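Local coordinates for protein xyloglucan-specific endo-beta-1,4-glucanase BoGH9A (Bacteroides ovatus, PDB 6DHT) that cleaves the 1,4-beta-glucosidic backbone of xyloglucan internally, releasing xyloglucan oligosaccharides at the cell surface, at residues A[453-456]-A[460-463]; A[414-419]-A[464-469]; A[189-194]-A[386-391]; A[27-32]-A[470-475]. All coordinates share one frame; numbering follows the deposited sequence.

Contact 1: A[453-456]-A[460-463]; sequences YAYL and KDVY. With EDO (1,2-ethanediol), chain N.
The ring of Tyr463 lies with one face against the methyl group of Ala454, a compact CH-pi contact in which CB stands 3.9 Å from the ring centroid and 17° off the ring normal. Tyr463 reaches this place with CG anti to the carbonyl carbon (chi1 -66°), which lays its ring along the flank of helix 439-458 and carries OH onward to a hydrogen bond with Asp413. Tyr455 is turned quite differently: its CD1 meets Lys460 O at 3.4 Å, near the plane of the ring, so an edge rather than a face confronts the polar start of the second segment. Lys460 O also accepts a backbone bond from Tyr463 N at 3.1 Å. The Tyr455 ring runs alongside the Asp461 side chain in the same direction and is turned only 22° from the plane of its carboxylate. Behind both, Tyr455 CB and Tyr463 CB pack at 4.1 Å. The example illustrates a tight hairpin of two consecutive helices, 439-458 and 461-474, in the catalytic domain. Replacing Tyr463 by an alanine would probably open a gap over the Ala454 methyl and leave Asp413 without its hydroxyl partner. An ethanediol molecule, probably from the crystallisation liquor, donates from O1 to Asp461 OD1 at 2.6 Å. Across the two segments the contact is thus mainly aromatic and apolar packing, while the Asp461 carboxylate, on the exposed side, takes up an additive.

Contact 2: A[414-419]-A[464-469]; sequences KVIEGA and LTNAYR
Asn466 OD1 accepts a hydrogen bond from Arg469 NH1 at 3.0 Å and also touches the methyl of Ala419, 3.3 Å from CB. That bond is bent: the angle at the hydrogen is 135°, and the donor stands above the carbonyl plane, 45° out of it. The other end of the amide, ND2, is held by Val462 O one helical turn back. Across the contact the Ile416 side chain crosses that of Asn466 at about a right angle, its CG2 branch 3.6 Å from Asn466 CG. The chain then leaves helix 395-416 through a type II beta turn from Ile416 to Ala419, with Gly418 at positive phi, and this turn sets both apolar groups against one asparagine. Arg469 is fixed further by salt bridges from NE to Glu30 and from NH2 to Glu420, and Thr465 CG2 lies over one face of its guanidinium. A buried amide is thus satisfied largely by its own helix, 461-474, so the apolar Ile416 and the Ala419 methyl can pack on it without offering a polar partner of their own.

Contact 3: A[189-194]-A[386-391]; sequences IYQLFL and WLQPGR. With EDO (1,2-ethanediol), chain P.
With CG beside its backbone N (chi1 -75°) and the chain extended beyond, Gln191 sends its amide across to Gln388, whose own chain is likewise extended beyond CG after an unusual first torsion of -139°. The setting is the helical catalytic domain, in the manner of the (alpha/alpha)6 barrel of family 9: the end of helix 176-192 meets the loop that follows helix 379-386. The two glutamines cross at about a right angle, their amide planes 84° apart, and Gln191 OE1 comes to 3.3 Å from Gln388 CD. The Gln191 amide has firm partners as well, since OE1 accepts from Arg280 and NE2 donates to Gln187 O in its own helix. An alanine at Gln191 would be likely to deprive Arg280 of this acceptor and open a gap beside Gln388. Arg391, from the same loop as Gln388, approaches Gln191 OE1 no nearer than 4.4 Å from NH2, and its guanidinium makes a cation-pi contact with Phe351. Beside the glutamines, Leu192 and Pro389 add a loose apolar touch. At the helix end itself, an ethanediol molecule, probably from the crystallisation liquor, donates from O1 to Leu192 O at 2.9 Å, and its C2 lies 3.6 Å from Phe193 CE1.

Contact 4: A[27-32]-A[470-475]; sequences PNQEKI and NMDYIL
Asp472 meets Gln29 across the contact, and its side chain can be followed outward from helix 461-474. CB points toward the loop 27-32; with CG anti to the carbonyl carbon (chi1 -80°), the carboxylate is directed at the Gln29 amide, and CG itself is 3.9 Å from Gln29 NE2. At the tip the two oxygens divide the work. OD1 takes a weak hydrogen bond from Gln29 NE2, 3.3 Å long and bent to 133°, and a second from Asn21 ND2. OD2 forms a salt bridge with Arg477, which probably helps keep the carboxylate ionised in this buried place. Here two domains join: the segment 27-32 belongs to the N-terminal immunoglobulin-like domain and runs into its strand 32-35, whereas the helix is part of the catalytic domain. Water completes the junction. One molecule donates to Asp472 OD2 at 2.6 Å and to Glu30 O at 2.7 Å while accepting from Ile32 N, so the carboxylate is joined to the loop backbone through water. Another accepts from Gln29 NE2 at 2.9 Å and gives OD2 a weak bond. Gln29 comes from the opposite direction, extended beyond CG, and its OE1 is held by Tyr26 N. Behind it the loop is braced by Lys31, whose NZ donates to Pro27 O and to Gln29 O, both at 2.8 Å, the latter in the carbonyl plane.

In the fold
Contact 4 opens first, at 27-32 in the N-terminal immunoglobulin-like domain, and closes last, at 470-475, so the other three are nested within its long loop. Contact 3 comes next, opening at the end of helix 176-192 and closing after helix 379-386, before the loop of contact 2 starts at 414-419. Contact 2 in turn encloses contact 1, the local hairpin between helices 439-458 and 461-474. Contacts 1, 2 and 4 follow one another along helix 461-474, which thus joins catalytic-domain packing to the domain interface. Glu30 with Arg469 bridges contacts 2 and 4, while Leu192 touches Tyr453 and Leu456 between contacts 3 and 1.

Contact 1: A[453-456]-A[460-463]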
loop_
_atom_site.group_PDB
_atom_site.type_symbol
_atom_site.label_atom_id
_atom_site.label_comp_id
_atom_site.label_asym_id
_atom_site.label_seq_id
_atom_site.Cartn_x
_atom_site.Cartn_y
_atom_site.Cartn_z
ATOM N N TYR A 453 -9.707 -8.540 6.712
ATOM C CA TYR A 453 -10.134 -8.212 8.070
ATOM C C TYR A 453 -11.511 -8.791 8.374
ATOM O O TYR A 453 -11.752 -9.275 9.478
ATOM C CB TYR A 453 -10.194 -6.701 8.294
ATOM C CG TYR A 453 -8.890 -6.089 8.776
ATOM C CD1 TYR A 453 -8.563 -6.076 10.123
ATOM C CD2 TYR A 453 -7.977 -5.570 7.880
ATOM C CE1 TYR A 453 -7.359 -5.529 10.563
ATOM C CE2 TYR A 453 -6.776 -5.020 8.300
ATOM C CZ TYR A 453 -6.476 -5.016 9.642
ATOM O OH TYR A 453 -5.286 -4.475 10.095
ATOM N N ALA A 454 -12.440 -8.746 7.435
ATOM C CA ALA A 454 -13.756 -9.357 7.682
ATOM C C ALA A 454 -13.658 -10.866 7.966
ATOM O O ALA A 454 -14.369 -11.390 8.857
ATOM C CB ALA A 454 -14.687 -9.100 6.515
ATOM N N TYR A 455 -12.772 -11.573 7.267
ATOM C CA TYR A 455 -12.475 -12.970 7.560
ATOM C C TYR A 455 -11.958 -13.102 9.005
ATOM O O TYR A 455 -12.452 -13.932 9.788
ATOM C CB TYR A 455 -11.443 -13.547 6.583
ATOM C CG TYR A 455 -10.913 -14.881 7.009
ATOM C CD1 TYR A 455 -11.699 -16.028 6.912
ATOM C CD2 TYR A 455 -9.643 -15.003 7.545
ATOM C CE1 TYR A 455 -11.214 -17.240 7.326
ATOM C CE2 TYR A 455 -9.155 -16.213 7.968
ATOM C CZ TYR A 455 -9.944 -17.340 7.845
ATOM O OH TYR A 455 -9.479 -18.577 8.270
ATOM N N LEU A 456 -10.988 -12.274 9.380
ATOM C CA LEU A 456 -10.405 -12.377 10.709
ATOM C C LEU A 456 -11.445 -12.161 11.808
ATOM O O LEU A 456 -11.356 -12.778 12.874
ATOM C CB LEU A 456 -9.243 -11.382 10.871
ATOM C CG LEU A 456 -7.984 -11.683 10.050
ATOM C CD1 LEU A 456 -6.931 -10.643 10.420
ATOM C CD2 LEU A 456 -7.450 -13.061 10.271
ATOM N N LYS A 460 -15.425 -16.553 8.470
ATOM C CA LYS A 460 -16.170 -16.927 7.258
ATOM C C LYS A 460 -15.242 -16.894 6.050
ATOM O O LYS A 460 -14.825 -15.816 5.589
ATOM C CB LYS A 460 -17.372 -16.012 7.038
ATOM C CG LYS A 460 -18.460 -16.135 8.100
ATOM C CD LYS A 460 -19.586 -15.103 7.931
ATOM C CE LYS A 460 -20.183 -15.118 6.523
ATOM N NZ LYS A 460 -21.530 -14.465 6.469
ATOM N N ASP A 461 -14.958 -18.092 5.536
ATOM C CA ASP A 461 -14.013 -18.297 4.451
ATOM C C ASP A 461 -14.349 -17.472 3.216
ATOM O O ASP A 461 -13.447 -17.082 2.486
ATOM C CB ASP A 461 -13.962 -19.781 4.050
ATOM C CG ASP A 461 -13.218 -20.650 5.051
ATOM O OD1 ASP A 461 -12.329 -20.160 5.771
ATOM O OD2 ASP A 461 -13.508 -21.862 5.099
ATOM N N VAL A 462 -15.626 -17.188 2.974
ATOM C CA VAL A 462 -16.021 -16.463 1.768
ATOM C C VAL A 462 -15.322 -15.102 1.653
ATOM O O VAL A 462 -14.973 -14.659 0.567
ATOM C CB VAL A 462 -17.570 -16.326 1.687
ATOM C CG1 VAL A 462 -18.107 -15.444 2.795
ATOM C CG2 VAL A 462 -18.010 -15.837 0.334
ATOM N N TYR A 463 -15.106 -14.430 2.776
ATOM C CA TYR A 463 -14.456 -13.132 2.701
ATOM C C TYR A 463 -12.992 -13.285 2.250
ATOM O O TYR A 463 -12.500 -12.501 1.432
ATOM C CB TYR A 463 -14.502 -12.495 4.076
ATOM C CG TYR A 463 -15.886 -12.132 4.587
ATOM C CD1 TYR A 463 -16.780 -11.398 3.832
ATOM C CD2 TYR A 463 -16.273 -12.507 5.862
ATOM C CE1 TYR A 463 -18.016 -11.053 4.319
ATOM C CE2 TYR A 463 -17.495 -12.154 6.363
ATOM C CZ TYR A 463 -18.362 -11.436 5.604
ATOM O OH TYR A 463 -19.597 -11.093 6.105
HETATM C C1 EDO N . -10.506 -20.419 3.073
HETATM O O1 EDO N . -10.234 -19.824 4.346
HETATM C C2 EDO N . -10.940 -19.338 2.088
HETATM O O2 EDO N . -9.819 -18.888 1.314
HETATM O O HOH W 1 -11.274 -20.603 7.925
#

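Contact 2: A[414-419]-A[464-469]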
loop_
_atom_site.group_PDB
_atom_site.type_symbol
_atom_site.label_atom_id
_atom_site.label_comp_id
_atom_site.label_asym_id
_atom_site.label_seq_id
_atom_site.Cartn_x
_atom_site.Cartn_y
_atom_site.Cartn_z
ATOM N N LYS A 414 -21.610 -6.376 0.876
ATOM C CA LYS A 414 -21.980 -5.637 -0.327
ATOM C C LYS A 414 -20.922 -5.828 -1.421
ATOM O O LYS A 414 -21.244 -6.038 -2.590
ATOM C CB LYS A 414 -22.164 -4.157 -0.004
ATOM C CG LYS A 414 -23.014 -3.387 -1.008
ATOM C CD LYS A 414 -23.235 -1.928 -0.574
ATOM C CE LYS A 414 -23.978 -1.825 0.758
ATOM N NZ LYS A 414 -25.285 -2.549 0.745
ATOM N N VAL A 415 -19.656 -5.785 -1.031
ATOM C CA VAL A 415 -18.551 -5.924 -1.975
ATOM C C VAL A 415 -18.565 -7.278 -2.680
ATOM O O VAL A 415 -18.253 -7.347 -3.880
ATOM C CB VAL A 415 -17.187 -5.721 -1.240
ATOM C CG1 VAL A 415 -16.011 -6.327 -2.022
ATOM C CG2 VAL A 415 -16.951 -4.261 -0.947
ATOM N N ILE A 416 -18.915 -8.351 -1.976
ATOM C CA ILE A 416 -18.777 -9.701 -2.530
ATOM C C ILE A 416 -20.023 -10.147 -3.288
ATOM O O ILE A 416 -20.024 -11.196 -3.944
ATOM C CB ILE A 416 -18.423 -10.763 -1.482
ATOM C CG1 ILE A 416 -19.538 -10.945 -0.449
ATOM C CG2 ILE A 416 -17.103 -10.411 -0.780
ATOM C CD1 ILE A 416 -19.376 -12.152 0.406
ATOM N N GLU A 417 -21.059 -9.325 -3.242
ATOM C CA GLU A 417 -22.322 -9.677 -3.879
ATOM C C GLU A 417 -22.096 -9.851 -5.377
ATOM O O GLU A 417 -21.676 -8.920 -6.049
ATOM C CB GLU A 417 -23.356 -8.590 -3.615
ATOM C CG GLU A 417 -24.788 -9.040 -3.803
ATOM C CD GLU A 417 -25.775 -8.104 -3.123
ATOM O OE1 GLU A 417 -25.688 -6.872 -3.337
ATOM O OE2 GLU A 417 -26.630 -8.604 -2.359
ATOM N N GLY A 418 -22.331 -11.062 -5.880
ATOM C CA GLY A 418 -22.272 -11.309 -7.311
ATOM C C GLY A 418 -20.873 -11.529 -7.851
ATOM O O GLY A 418 -20.687 -11.680 -9.058
ATOM N N ALA A 419 -19.881 -11.559 -6.974
ATOM C CA ALA A 419 -18.496 -11.682 -7.419
ATOM C C ALA A 419 -18.256 -12.940 -8.260
ATOM O O ALA A 419 -17.427 -12.915 -9.153
ATOM C CB ALA A 419 -17.537 -11.630 -6.219
ATOM N N LEU A 464 -12.305 -14.279 2.789
ATOM C CA LEU A 464 -10.917 -14.541 2.427
ATOM C C LEU A 464 -10.802 -15.000 0.970
ATOM O O LEU A 464 -9.900 -14.583 0.246
ATOM C CB LEU A 464 -10.305 -15.549 3.387
ATOM C CG LEU A 464 -8.826 -15.838 3.192
ATOM C CD1 LEU A 464 -8.040 -14.563 3.377
ATOM C CD2 LEU A 464 -8.370 -16.897 4.155
ATOM N N THR A 465 -11.743 -15.834 0.538
ATOM C CA THR A 465 -11.758 -16.307 -0.831
ATOM C C THR A 465 -11.812 -15.120 -1.764
ATOM O O THR A 465 -11.114 -15.089 -2.803
ATOM C CB THR A 465 -12.971 -17.218 -1.046
ATOM O OG1 THR A 465 -12.783 -18.405 -0.291
ATOM C CG2 THR A 465 -13.101 -17.621 -2.501
ATOM N N ASN A 466 -12.635 -14.131 -1.435
ATOM C CA ASN A 466 -12.758 -12.950 -2.256
ATOM C C ASN A 466 -11.520 -12.033 -2.237
ATOM O O ASN A 466 -11.214 -11.362 -3.220
ATOM C CB ASN A 466 -14.065 -12.209 -1.932
ATOM C CG ASN A 466 -15.251 -12.833 -2.642
ATOM O OD1 ASN A 466 -15.462 -12.553 -3.816
ATOM N ND2 ASN A 466 -16.013 -13.656 -1.944
ATOM N N ALA A 467 -10.789 -12.032 -1.121
ATOM C CA ALA A 467 -9.549 -11.285 -1.039
ATOM C C ALA A 467 -8.517 -11.880 -1.992
ATOM O O ALA A 467 -7.831 -11.148 -2.703
ATOM C CB ALA A 467 -9.032 -11.258 0.376
ATOM N N TYR A 468 -8.422 -13.201 -2.042
ATOM C CA TYR A 468 -7.514 -13.852 -3.005
ATOM C C TYR A 468 -7.926 -13.563 -4.448
ATOM O O TYR A 468 -7.073 -13.405 -5.304
ATOM C CB TYR A 468 -7.404 -15.368 -2.782
ATOM C CG TYR A 468 -6.590 -15.798 -1.579
ATOM C CD1 TYR A 468 -5.191 -15.847 -1.628
ATOM C CD2 TYR A 468 -7.209 -16.264 -0.436
ATOM C CE1 TYR A 468 -4.441 -16.285 -0.532
ATOM C CE2 TYR A 468 -6.459 -16.679 0.668
ATOM C CZ TYR A 468 -5.086 -16.711 0.601
ATOM O OH TYR A 468 -4.379 -17.143 1.713
ATOM N N ARG A 469 -9.227 -13.460 -4.703
ATOM C CA ARG A 469 -9.683 -13.148 -6.067
ATOM C C ARG A 469 -9.164 -11.789 -6.528
ATOM O O ARG A 469 -8.740 -11.623 -7.678
ATOM C CB ARG A 469 -11.208 -13.189 -6.173
ATOM C CG ARG A 469 -11.794 -14.572 -6.026
ATOM C CD ARG A 469 -13.319 -14.562 -5.960
ATOM N NE ARG A 469 -13.871 -15.904 -5.818
ATOM C CZ ARG A 469 -15.112 -16.159 -5.405
ATOM N NH1 ARG A 469 -15.941 -15.171 -5.094
ATOM N NH2 ARG A 469 -15.531 -17.403 -5.310
#

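Contact 3: A[189-194]-A[386-391]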
loop_
_atom_site.group_PDB
_atom_site.type_symbol
_atom_site.label_atom_id
_atom_site.label_comp_id
_atom_site.label_asym_id
_atom_site.label_seq_id
_atom_site.Cartn_x
_atom_site.Cartn_y
_atom_site.Cartn_z
ATOM N N ILE A 189 -1.215 -4.366 9.622
ATOM C CA ILE A 189 -1.123 -5.777 9.252
ATOM C C ILE A 189 -0.008 -6.476 10.058
ATOM O O ILE A 189 -0.152 -7.637 10.484
ATOM C CB ILE A 189 -0.970 -5.934 7.694
ATOM C CG1 ILE A 189 -2.349 -5.864 6.995
ATOM C CG2 ILE A 189 -0.310 -7.236 7.292
ATOM C CD1 ILE A 189 -3.085 -4.625 7.145
ATOM N N TYR A 190 1.085 -5.762 10.296
ATOM C CA TYR A 190 2.152 -6.283 11.153
ATOM C C TYR A 190 1.626 -6.832 12.491
ATOM O O TYR A 190 2.002 -7.929 12.930
ATOM C CB TYR A 190 3.189 -5.176 11.408
ATOM C CG TYR A 190 4.216 -5.604 12.423
ATOM C CD1 TYR A 190 5.312 -6.375 12.043
ATOM C CD2 TYR A 190 4.079 -5.240 13.762
ATOM C CE1 TYR A 190 6.225 -6.829 13.000
ATOM C CE2 TYR A 190 4.968 -5.661 14.684
ATOM C CZ TYR A 190 6.050 -6.430 14.303
ATOM O OH TYR A 190 6.924 -6.847 15.308
ATOM N N GLN A 191 0.742 -6.072 13.125
ATOM C CA GLN A 191 0.219 -6.428 14.447
ATOM C C GLN A 191 -0.599 -7.702 14.430
ATOM O O GLN A 191 -0.750 -8.358 15.472
ATOM C CB GLN A 191 -0.603 -5.273 15.001
ATOM C CG GLN A 191 0.242 -4.100 15.494
ATOM C CD GLN A 191 -0.587 -2.887 15.844
ATOM O OE1 GLN A 191 -0.974 -2.697 16.993
ATOM N NE2 GLN A 191 -0.820 -2.022 14.882
ATOM N N LEU A 192 -1.120 -8.093 13.274
ATOM C CA LEU A 192 -1.905 -9.332 13.130
ATOM C C LEU A 192 -1.046 -10.556 12.910
ATOM O O LEU A 192 -1.526 -11.674 13.124
ATOM C CB LEU A 192 -2.836 -9.214 11.928
ATOM C CG LEU A 192 -3.895 -8.118 11.926
ATOM C CD1 LEU A 192 -4.501 -7.967 10.536
ATOM C CD2 LEU A 192 -4.940 -8.380 12.966
ATOM N N PHE A 193 0.187 -10.382 12.437
ATOM C CA PHE A 193 1.028 -11.482 11.985
ATOM C C PHE A 193 2.459 -11.368 12.488
ATOM O O PHE A 193 3.417 -11.357 11.744
ATOM C CB PHE A 193 1.015 -11.547 10.439
ATOM C CG PHE A 193 -0.371 -11.740 9.853
ATOM C CD1 PHE A 193 -1.006 -12.956 9.950
ATOM C CD2 PHE A 193 -1.036 -10.701 9.239
ATOM C CE1 PHE A 193 -2.287 -13.129 9.465
ATOM C CE2 PHE A 193 -2.320 -10.870 8.754
ATOM C CZ PHE A 193 -2.935 -12.085 8.833
ATOM N N LEU A 194 2.606 -11.305 13.799
ATOM C CA LEU A 194 3.917 -11.072 14.372
ATOM C C LEU A 194 4.944 -12.125 14.007
ATOM O O LEU A 194 6.084 -11.802 13.710
ATOM C CB LEU A 194 3.809 -10.952 15.915
ATOM C CG LEU A 194 3.031 -9.724 16.435
ATOM C CD1 LEU A 194 2.931 -9.732 17.971
ATOM C CD2 LEU A 194 3.641 -8.446 15.997
ATOM N N TRP A 386 -9.240 -0.698 16.873
ATOM C CA TRP A 386 -10.330 -1.146 17.750
ATOM C C TRP A 386 -10.657 -2.641 17.627
ATOM O O TRP A 386 -11.088 -3.257 18.604
ATOM C CB TRP A 386 -11.592 -0.312 17.479
ATOM C CG TRP A 386 -11.529 1.034 18.131
ATOM C CD1 TRP A 386 -11.146 2.195 17.571
ATOM C CD2 TRP A 386 -11.881 1.338 19.489
ATOM N NE1 TRP A 386 -11.198 3.220 18.494
ATOM C CE2 TRP A 386 -11.677 2.709 19.674
ATOM C CE3 TRP A 386 -12.355 0.569 20.565
ATOM C CZ2 TRP A 386 -11.902 3.334 20.901
ATOM C CZ3 TRP A 386 -12.594 1.193 21.771
ATOM C CH2 TRP A 386 -12.370 2.559 21.931
ATOM N N LEU A 387 -10.449 -3.226 16.446
ATOM C CA LEU A 387 -10.806 -4.625 16.192
ATOM C C LEU A 387 -9.673 -5.599 16.513
ATOM O O LEU A 387 -9.845 -6.807 16.396
ATOM C CB LEU A 387 -11.215 -4.812 14.732
ATOM C CG LEU A 387 -12.476 -4.091 14.281
ATOM C CD1 LEU A 387 -12.658 -4.340 12.795
ATOM C CD2 LEU A 387 -13.710 -4.503 15.047
ATOM N N GLN A 388 -8.527 -5.088 16.939
ATOM C CA GLN A 388 -7.366 -5.922 17.234
ATOM C C GLN A 388 -7.633 -6.920 18.359
ATOM O O GLN A 388 -8.094 -6.534 19.434
ATOM C CB GLN A 388 -6.195 -5.026 17.634
ATOM C CG GLN A 388 -4.871 -5.457 17.067
ATOM C CD GLN A 388 -3.806 -4.391 17.236
ATOM O OE1 GLN A 388 -3.801 -3.359 16.538
ATOM N NE2 GLN A 388 -2.897 -4.628 18.171
ATOM N N PRO A 389 -7.308 -8.201 18.133
ATOM C CA PRO A 389 -7.516 -9.210 19.181
ATOM C C PRO A 389 -6.496 -9.145 20.313
ATOM O O PRO A 389 -5.507 -8.404 20.244
ATOM C CB PRO A 389 -7.399 -10.531 18.419
ATOM C CG PRO A 389 -6.551 -10.223 17.246
ATOM C CD PRO A 389 -6.842 -8.802 16.871
ATOM N N GLY A 390 -6.766 -9.907 21.369
ATOM C CA GLY A 390 -5.869 -9.993 22.508
ATOM C C GLY A 390 -5.920 -8.789 23.430
ATOM O O GLY A 390 -5.422 -8.838 24.555
ATOM N N ARG A 391 -6.519 -7.702 22.960
ATOM C CA ARG A 391 -6.670 -6.512 23.775
ATOM C C ARG A 391 -7.947 -6.645 24.581
ATOM O O ARG A 391 -9.028 -6.778 24.007
ATOM C CB ARG A 391 -6.740 -5.276 22.887
ATOM C CG ARG A 391 -6.059 -4.078 23.502
ATOM C CD ARG A 391 -6.314 -2.833 22.695
ATOM N NE ARG A 391 -5.102 -2.385 22.013
ATOM C CZ ARG A 391 -4.994 -2.216 20.701
ATOM N NH1 ARG A 391 -6.026 -2.430 19.907
ATOM N NH2 ARG A 391 -3.851 -1.812 20.187
HETATM C C1 EDO P . -4.195 -13.240 12.649
HETATM O O1 EDO P . -4.023 -12.791 14.006
HETATM C C2 EDO P . -3.694 -14.676 12.449
HETATM O O2 EDO P . -4.797 -15.577 12.305
#

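Contact 4: A[27-32]-A[470-475]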
loop_
_atom_site.group_PDB
_atom_site.type_symbol
_atom_site.label_atom_id
_atom_site.label_comp_id
_atom_site.label_asym_id
_atom_site.label_seq_id
_atom_site.Cartn_x
_atom_site.Cartn_y
_atom_site.Cartn_z
ATOM N N PRO A 27 -1.968 -24.618 -2.809
ATOM C CA PRO A 27 -2.612 -25.920 -3.053
ATOM C C PRO A 27 -4.114 -25.961 -2.763
ATOM O O PRO A 27 -4.846 -26.623 -3.506
ATOM C CB PRO A 27 -1.857 -26.853 -2.114
ATOM C CG PRO A 27 -0.493 -26.280 -2.047
ATOM C CD PRO A 27 -0.739 -24.771 -2.013
ATOM N N ASN A 28 -4.570 -25.276 -1.714
ATOM C CA ASN A 28 -5.986 -25.290 -1.374
ATOM C C ASN A 28 -6.764 -24.087 -1.845
ATOM O O ASN A 28 -7.925 -23.928 -1.495
ATOM C CB ASN A 28 -6.169 -25.455 0.127
ATOM C CG ASN A 28 -5.768 -26.828 0.597
ATOM O OD1 ASN A 28 -5.972 -27.828 -0.110
ATOM N ND2 ASN A 28 -5.169 -26.888 1.781
ATOM N N GLN A 29 -6.135 -23.253 -2.673
ATOM C CA GLN A 29 -6.787 -22.060 -3.202
ATOM C C GLN A 29 -7.800 -22.403 -4.272
ATOM O O GLN A 29 -7.678 -23.428 -4.942
ATOM C CB GLN A 29 -5.725 -21.124 -3.798
ATOM C CG GLN A 29 -6.173 -19.694 -3.986
ATOM C CD GLN A 29 -5.125 -18.856 -4.708
ATOM O OE1 GLN A 29 -3.925 -19.138 -4.611
ATOM N NE2 GLN A 29 -5.570 -17.848 -5.450
ATOM N N GLU A 30 -8.788 -21.543 -4.432
ATOM C CA GLU A 30 -9.583 -21.529 -5.641
ATOM C C GLU A 30 -8.616 -21.254 -6.788
ATOM O O GLU A 30 -7.694 -20.429 -6.674
ATOM C CB GLU A 30 -10.657 -20.455 -5.537
ATOM C CG GLU A 30 -11.610 -20.332 -6.711
ATOM C CD GLU A 30 -12.638 -19.237 -6.465
ATOM O OE1 GLU A 30 -12.372 -18.065 -6.793
ATOM O OE2 GLU A 30 -13.704 -19.532 -5.889
ATOM N N LYS A 31 -8.805 -21.965 -7.894
ATOM C CA LYS A 31 -7.905 -21.836 -9.038
ATOM C C LYS A 31 -8.682 -21.578 -10.307
ATOM O O LYS A 31 -9.271 -22.495 -10.890
ATOM C CB LYS A 31 -7.016 -23.081 -9.181
ATOM C CG LYS A 31 -6.307 -23.415 -7.892
ATOM C CD LYS A 31 -5.368 -24.627 -7.973
ATOM C CE LYS A 31 -4.858 -25.018 -6.612
ATOM N NZ LYS A 31 -5.988 -25.520 -5.774
ATOM N N ILE A 32 -8.691 -20.327 -10.725
ATOM C CA ILE A 32 -9.492 -19.875 -11.841
ATOM C C ILE A 32 -8.676 -19.051 -12.818
ATOM O O ILE A 32 -7.900 -18.166 -12.434
ATOM C CB ILE A 32 -10.746 -19.119 -11.357
ATOM C CG1 ILE A 32 -11.718 -20.141 -10.736
ATOM C CG2 ILE A 32 -11.406 -18.321 -12.522
ATOM C CD1 ILE A 32 -12.991 -19.594 -10.243
ATOM N N ASN A 470 -9.202 -10.794 -5.647
ATOM C CA ASN A 470 -8.710 -9.471 -5.994
ATOM C C ASN A 470 -7.203 -9.481 -6.209
ATOM O O ASN A 470 -6.694 -8.768 -7.085
ATOM C CB ASN A 470 -9.067 -8.432 -4.916
ATOM C CG ASN A 470 -10.434 -7.832 -5.114
ATOM O OD1 ASN A 470 -11.230 -8.331 -5.895
ATOM N ND2 ASN A 470 -10.736 -6.776 -4.364
ATOM N N MET A 471 -6.482 -10.272 -5.416
ATOM C CA MET A 471 -5.055 -10.454 -5.683
ATOM C C MET A 471 -4.801 -11.094 -7.068
ATOM O O MET A 471 -3.909 -10.650 -7.796
ATOM C CB MET A 471 -4.349 -11.232 -4.551
ATOM C CG MET A 471 -2.859 -11.389 -4.773
ATOM S SD MET A 471 -1.964 -9.787 -4.884
ATOM C CE MET A 471 -1.887 -9.485 -3.158
ATOM N N ASP A 472 -5.571 -12.116 -7.423
ATOM C CA ASP A 472 -5.427 -12.733 -8.734
ATOM C C ASP A 472 -5.587 -11.682 -9.834
ATOM O O ASP A 472 -4.895 -11.743 -10.865
ATOM C CB ASP A 472 -6.488 -13.805 -8.927
ATOM C CG ASP A 472 -6.147 -15.131 -8.256
ATOM O OD1 ASP A 472 -5.212 -15.252 -7.439
ATOM O OD2 ASP A 472 -6.846 -16.122 -8.567
ATOM N N TYR A 473 -6.519 -10.756 -9.645
ATOM C CA TYR A 473 -6.758 -9.700 -10.626
ATOM C C TYR A 473 -5.489 -8.895 -10.879
ATOM O O TYR A 473 -5.097 -8.694 -12.043
ATOM C CB TYR A 473 -7.912 -8.756 -10.208
ATOM C CG TYR A 473 -8.291 -7.759 -11.274
ATOM C CD1 TYR A 473 -7.550 -6.615 -11.473
ATOM C CD2 TYR A 473 -9.370 -7.991 -12.101
ATOM C CE1 TYR A 473 -7.861 -5.709 -12.466
ATOM C CE2 TYR A 473 -9.695 -7.087 -13.088
ATOM C CZ TYR A 473 -8.948 -5.950 -13.256
ATOM O OH TYR A 473 -9.262 -5.057 -14.273
ATOM N N ILE A 474 -4.827 -8.375 -9.855
ATOM C CA ILE A 474 -3.655 -7.573 -10.154
ATOM C C ILE A 474 -2.482 -8.387 -10.657
ATOM O O ILE A 474 -1.584 -7.799 -11.274
ATOM C CB ILE A 474 -3.185 -6.674 -9.015
ATOM C CG1 ILE A 474 -2.603 -7.512 -7.912
ATOM C CG2 ILE A 474 -4.310 -5.698 -8.525
ATOM C CD1 ILE A 474 -1.642 -6.726 -7.079
ATOM N N LEU A 475 -2.467 -9.695 -10.398
ATOM C CA LEU A 475 -1.368 -10.552 -10.827
ATOM C C LEU A 475 -1.557 -11.163 -12.226
ATOM O O LEU A 475 -0.760 -12.001 -12.643
ATOM C CB LEU A 475 -1.072 -11.614 -9.760
ATOM C CG LEU A 475 -0.657 -11.049 -8.403
ATOM C CD1 LEU A 475 -0.533 -12.207 -7.440
ATOM C CD2 LEU A 475 0.625 -10.247 -8.499
HETATM O O HOH W 2 -8.204 -16.639 -5.894
HETATM O O HOH W 3 -7.920 -18.440 -8.501
#